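Local coordinates for protein protease (Helicobacter pylori, PDB 5EUF) that is a zinc-dependent M16-family protease, probably a virulence factor that cleaves the cytoplasmic tail of human junctional adhesion molecule A and weakens the gastric epithelial barrier, at residues 250-261 with 304-315. Numbering follows the deposited sequence.
Sequences EWVALGYKVPAF and QLQDESVFLFIA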
# COMPACT_ATOMS: atom_id res chain seq x y z
N GLU B 250 -10.86 14.12 20.89
CA GLU B 250 -10.42 14.23 19.50
C GLU B 250 -8.91 14.43 19.41
O GLU B 250 -8.34 15.27 20.10
CB GLU B 250 -11.16 15.36 18.78
CG GLU B 250 -12.64 15.08 18.56
CD GLU B 250 -13.27 15.97 17.51
OE1 GLU B 250 -12.52 16.67 16.79
OE2 GLU B 250 -14.51 15.97 17.39
N TRP B 251 -8.27 13.65 18.54
CA TRP B 251 -6.83 13.71 18.35
C TRP B 251 -6.48 14.21 16.95
O TRP B 251 -7.31 14.19 16.05
CB TRP B 251 -6.21 12.33 18.58
CG TRP B 251 -6.34 11.84 19.98
CD1 TRP B 251 -7.47 11.37 20.58
CD2 TRP B 251 -5.30 11.75 20.96
NE1 TRP B 251 -7.21 11.00 21.88
CE2 TRP B 251 -5.88 11.23 22.14
CE3 TRP B 251 -3.94 12.07 20.96
CZ2 TRP B 251 -5.14 11.02 23.30
CZ3 TRP B 251 -3.21 11.86 22.12
CH2 TRP B 251 -3.81 11.34 23.27
N VAL B 252 -5.24 14.66 16.77
CA VAL B 252 -4.78 15.12 15.47
C VAL B 252 -3.33 14.72 15.22
O VAL B 252 -2.50 14.72 16.13
CB VAL B 252 -4.91 16.66 15.34
CG1 VAL B 252 -4.06 17.37 16.38
CG2 VAL B 252 -4.54 17.12 13.93
N ALA B 253 -3.03 14.34 13.98
CA ALA B 253 -1.67 14.07 13.57
C ALA B 253 -1.32 14.91 12.35
O ALA B 253 -1.93 14.76 11.29
CB ALA B 253 -1.48 12.60 13.27
N LEU B 254 -0.36 15.82 12.50
CA LEU B 254 0.09 16.65 11.39
C LEU B 254 1.56 16.38 11.10
O LEU B 254 2.42 16.69 11.91
CB LEU B 254 -0.13 18.14 11.71
CG LEU B 254 0.45 19.14 10.70
CD1 LEU B 254 -0.10 18.92 9.30
CD2 LEU B 254 0.19 20.57 11.16
N GLY B 255 1.83 15.78 9.95
CA GLY B 255 3.18 15.42 9.59
C GLY B 255 3.65 16.05 8.30
O GLY B 255 2.88 16.20 7.35
N TYR B 256 4.93 16.41 8.27
CA TYR B 256 5.53 16.99 7.08
C TYR B 256 6.66 16.09 6.59
O TYR B 256 7.46 15.60 7.39
CB TYR B 256 6.05 18.40 7.37
CG TYR B 256 4.96 19.42 7.61
CD1 TYR B 256 4.46 19.64 8.89
CD2 TYR B 256 4.43 20.16 6.56
CE1 TYR B 256 3.46 20.58 9.11
CE2 TYR B 256 3.44 21.10 6.78
CZ TYR B 256 2.95 21.30 8.05
OH TYR B 256 1.96 22.24 8.26
N LYS B 257 6.72 15.87 5.28
CA LYS B 257 7.78 15.06 4.69
C LYS B 257 9.14 15.69 4.95
O LYS B 257 9.28 16.91 5.03
CB LYS B 257 7.56 14.87 3.19
CG LYS B 257 6.48 13.85 2.85
CD LYS B 257 6.89 12.44 3.26
CE LYS B 257 5.73 11.47 3.07
NZ LYS B 257 5.18 11.50 1.69
N VAL B 258 10.15 14.84 5.08
CA VAL B 258 11.46 15.28 5.53
C VAL B 258 12.53 14.36 4.93
O VAL B 258 12.26 13.19 4.67
CB VAL B 258 11.51 15.30 7.08
CG1 VAL B 258 12.70 14.54 7.64
CG2 VAL B 258 11.46 16.74 7.58
N PRO B 259 13.74 14.90 4.68
CA PRO B 259 14.83 14.15 4.05
C PRO B 259 15.18 12.84 4.76
O PRO B 259 14.75 12.61 5.89
CB PRO B 259 16.01 15.12 4.12
CG PRO B 259 15.39 16.46 4.14
CD PRO B 259 14.12 16.30 4.93
N ALA B 260 15.97 12.00 4.10
CA ALA B 260 16.39 10.72 4.66
C ALA B 260 17.38 10.89 5.82
O ALA B 260 17.83 12.00 6.10
CB ALA B 260 16.99 9.85 3.57
N PHE B 261 17.71 9.78 6.47
CA PHE B 261 18.50 9.76 7.70
C PHE B 261 19.79 10.57 7.64
O PHE B 261 20.07 11.37 8.53
CB PHE B 261 18.84 8.30 8.07
CG PHE B 261 19.64 8.16 9.34
CD1 PHE B 261 19.00 8.04 10.56
CD2 PHE B 261 21.03 8.12 9.30
CE1 PHE B 261 19.73 7.90 11.73
CE2 PHE B 261 21.76 7.98 10.47
CZ PHE B 261 21.11 7.87 11.69
N GLN B 304 13.84 10.05 12.63
CA GLN B 304 15.00 10.00 11.75
C GLN B 304 15.03 8.65 11.06
O GLN B 304 15.90 7.82 11.32
CB GLN B 304 16.28 10.26 12.54
CG GLN B 304 17.38 10.91 11.72
CD GLN B 304 18.54 11.38 12.57
OE1 GLN B 304 18.40 11.56 13.78
NE2 GLN B 304 19.69 11.59 11.94
N LEU B 305 14.05 8.44 10.18
CA LEU B 305 13.92 7.20 9.44
C LEU B 305 14.99 7.10 8.36
O LEU B 305 15.49 8.12 7.88
CB LEU B 305 12.53 7.10 8.81
CG LEU B 305 11.34 7.17 9.77
CD1 LEU B 305 10.04 7.36 9.00
CD2 LEU B 305 11.28 5.92 10.62
N GLN B 306 15.34 5.87 8.00
CA GLN B 306 16.40 5.62 7.03
C GLN B 306 16.11 6.26 5.68
O GLN B 306 16.92 7.05 5.17
CB GLN B 306 16.60 4.11 6.87
CG GLN B 306 17.66 3.72 5.86
CD GLN B 306 18.02 2.25 5.93
OE1 GLN B 306 17.80 1.60 6.95
NE2 GLN B 306 18.56 1.72 4.84
N ASP B 307 14.96 5.94 5.09
CA ASP B 307 14.55 6.54 3.82
C ASP B 307 13.85 7.88 4.07
O ASP B 307 14.03 8.47 5.14
CB ASP B 307 13.65 5.59 3.05
CG ASP B 307 14.38 4.34 2.60
OD1 ASP B 307 15.58 4.44 2.26
OD2 ASP B 307 13.76 3.25 2.59
N GLU B 308 13.07 8.35 3.10
CA GLU B 308 12.38 9.63 3.25
C GLU B 308 11.54 9.64 4.53
O GLU B 308 10.64 8.82 4.70
CB GLU B 308 11.50 9.94 2.05
CG GLU B 308 10.74 11.25 2.20
CD GLU B 308 10.08 11.71 0.91
OE1 GLU B 308 9.69 12.89 0.84
OE2 GLU B 308 9.94 10.88 -0.02
N SER B 309 11.84 10.57 5.41
CA SER B 309 11.32 10.54 6.77
C SER B 309 10.16 11.50 6.98
O SER B 309 9.64 12.09 6.03
CB SER B 309 12.43 10.86 7.77
OG SER B 309 11.94 10.89 9.10
N VAL B 310 9.77 11.66 8.24
CA VAL B 310 8.60 12.45 8.59
C VAL B 310 8.81 13.21 9.90
O VAL B 310 9.26 12.65 10.90
CB VAL B 310 7.34 11.55 8.71
CG1 VAL B 310 6.34 12.12 9.69
CG2 VAL B 310 6.70 11.35 7.34
N PHE B 311 8.50 14.51 9.88
CA PHE B 311 8.43 15.31 11.09
C PHE B 311 6.98 15.30 11.56
O PHE B 311 6.08 15.70 10.82
CB PHE B 311 8.92 16.73 10.84
CG PHE B 311 9.23 17.49 12.10
CD1 PHE B 311 8.22 18.02 12.88
CD2 PHE B 311 10.55 17.69 12.49
CE1 PHE B 311 8.51 18.72 14.04
CE2 PHE B 311 10.84 18.39 13.64
CZ PHE B 311 9.83 18.91 14.42
N LEU B 312 6.75 14.87 12.79
CA LEU B 312 5.39 14.54 13.23
C LEU B 312 4.88 15.38 14.40
O LEU B 312 5.53 15.46 15.45
CB LEU B 312 5.33 13.06 13.59
CG LEU B 312 3.94 12.47 13.84
CD1 LEU B 312 3.05 12.68 12.63
CD2 LEU B 312 4.06 10.99 14.16
N PHE B 313 3.72 16.01 14.22
CA PHE B 313 3.02 16.71 15.30
C PHE B 313 1.80 15.91 15.75
O PHE B 313 0.95 15.57 14.94
CB PHE B 313 2.58 18.10 14.85
CG PHE B 313 3.71 19.04 14.57
CD1 PHE B 313 4.21 19.86 15.56
CD2 PHE B 313 4.25 19.13 13.29
CE1 PHE B 313 5.25 20.74 15.30
CE2 PHE B 313 5.29 20.00 13.03
CZ PHE B 313 5.79 20.81 14.03
N ILE B 314 1.72 15.63 17.04
CA ILE B 314 0.57 14.90 17.58
C ILE B 314 -0.04 15.63 18.78
O ILE B 314 0.67 16.03 19.70
CB ILE B 314 0.96 13.47 18.01
CG1 ILE B 314 1.52 12.70 16.82
CG2 ILE B 314 -0.25 12.75 18.59
CD1 ILE B 314 1.87 11.26 17.13
N ALA B 315 -1.36 15.80 18.76
CA ALA B 315 -2.05 16.51 19.83
C ALA B 315 -3.41 15.89 20.14
O ALA B 315 -4.19 15.57 19.24
CB ALA B 315 -2.21 17.97 19.48
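Strands 251-258 and 309-315 run antiparallel, their axes 4.4 Å apart at closest approach and 150° between directions, and paired backbone bonds join Val252 to Ala315, Leu254 to Phe313, Tyr256 to Phe311 and Val258 to Ser309. The last pair is less regular: Val258 N reaches Ser309 O from above the carbonyl plane, with an N-H...O angle of 134°. Side chains of all four pairs share one face, where helix 266-276 packs on Val258, Phe311 and Phe313. There Val252 CG1 lies 3.7 Å from Ala315 CB, and the edge of the Phe313 ring meets Tyr256 CD1 through CE2 at 4.2 Å. With CG beside its backbone N (chi1 -66°), Phe313 also turns its ring edge to Leu254 O, 3.3 Å from CD2. On the other face, Leu312 CD1 packs 4.1 Å from Gly255 CA. Lys257 and Glu308 cross at about a right angle, but aliphatic Lys257 CD meets Glu308 OE1, while Lys257 NZ hydrogen-bonds to Gln234 OE1 and Ala154 O. Beyond the strands, Phe261 N donates to Gln306 O at 3.1 Å. Gln304 NE2 sits over one Phe261 ring face, toward its rim, and bonds weakly to Phe261 O; this side chain lies about 3 Å from a bound zinc ion. Flanked by 412-418 and 295-302, the pair comprises the middle strand, 251-258, and its neighbour in the five-stranded mixed sheet, backed by helices, of the M16 inactive domain's alpha+beta fold.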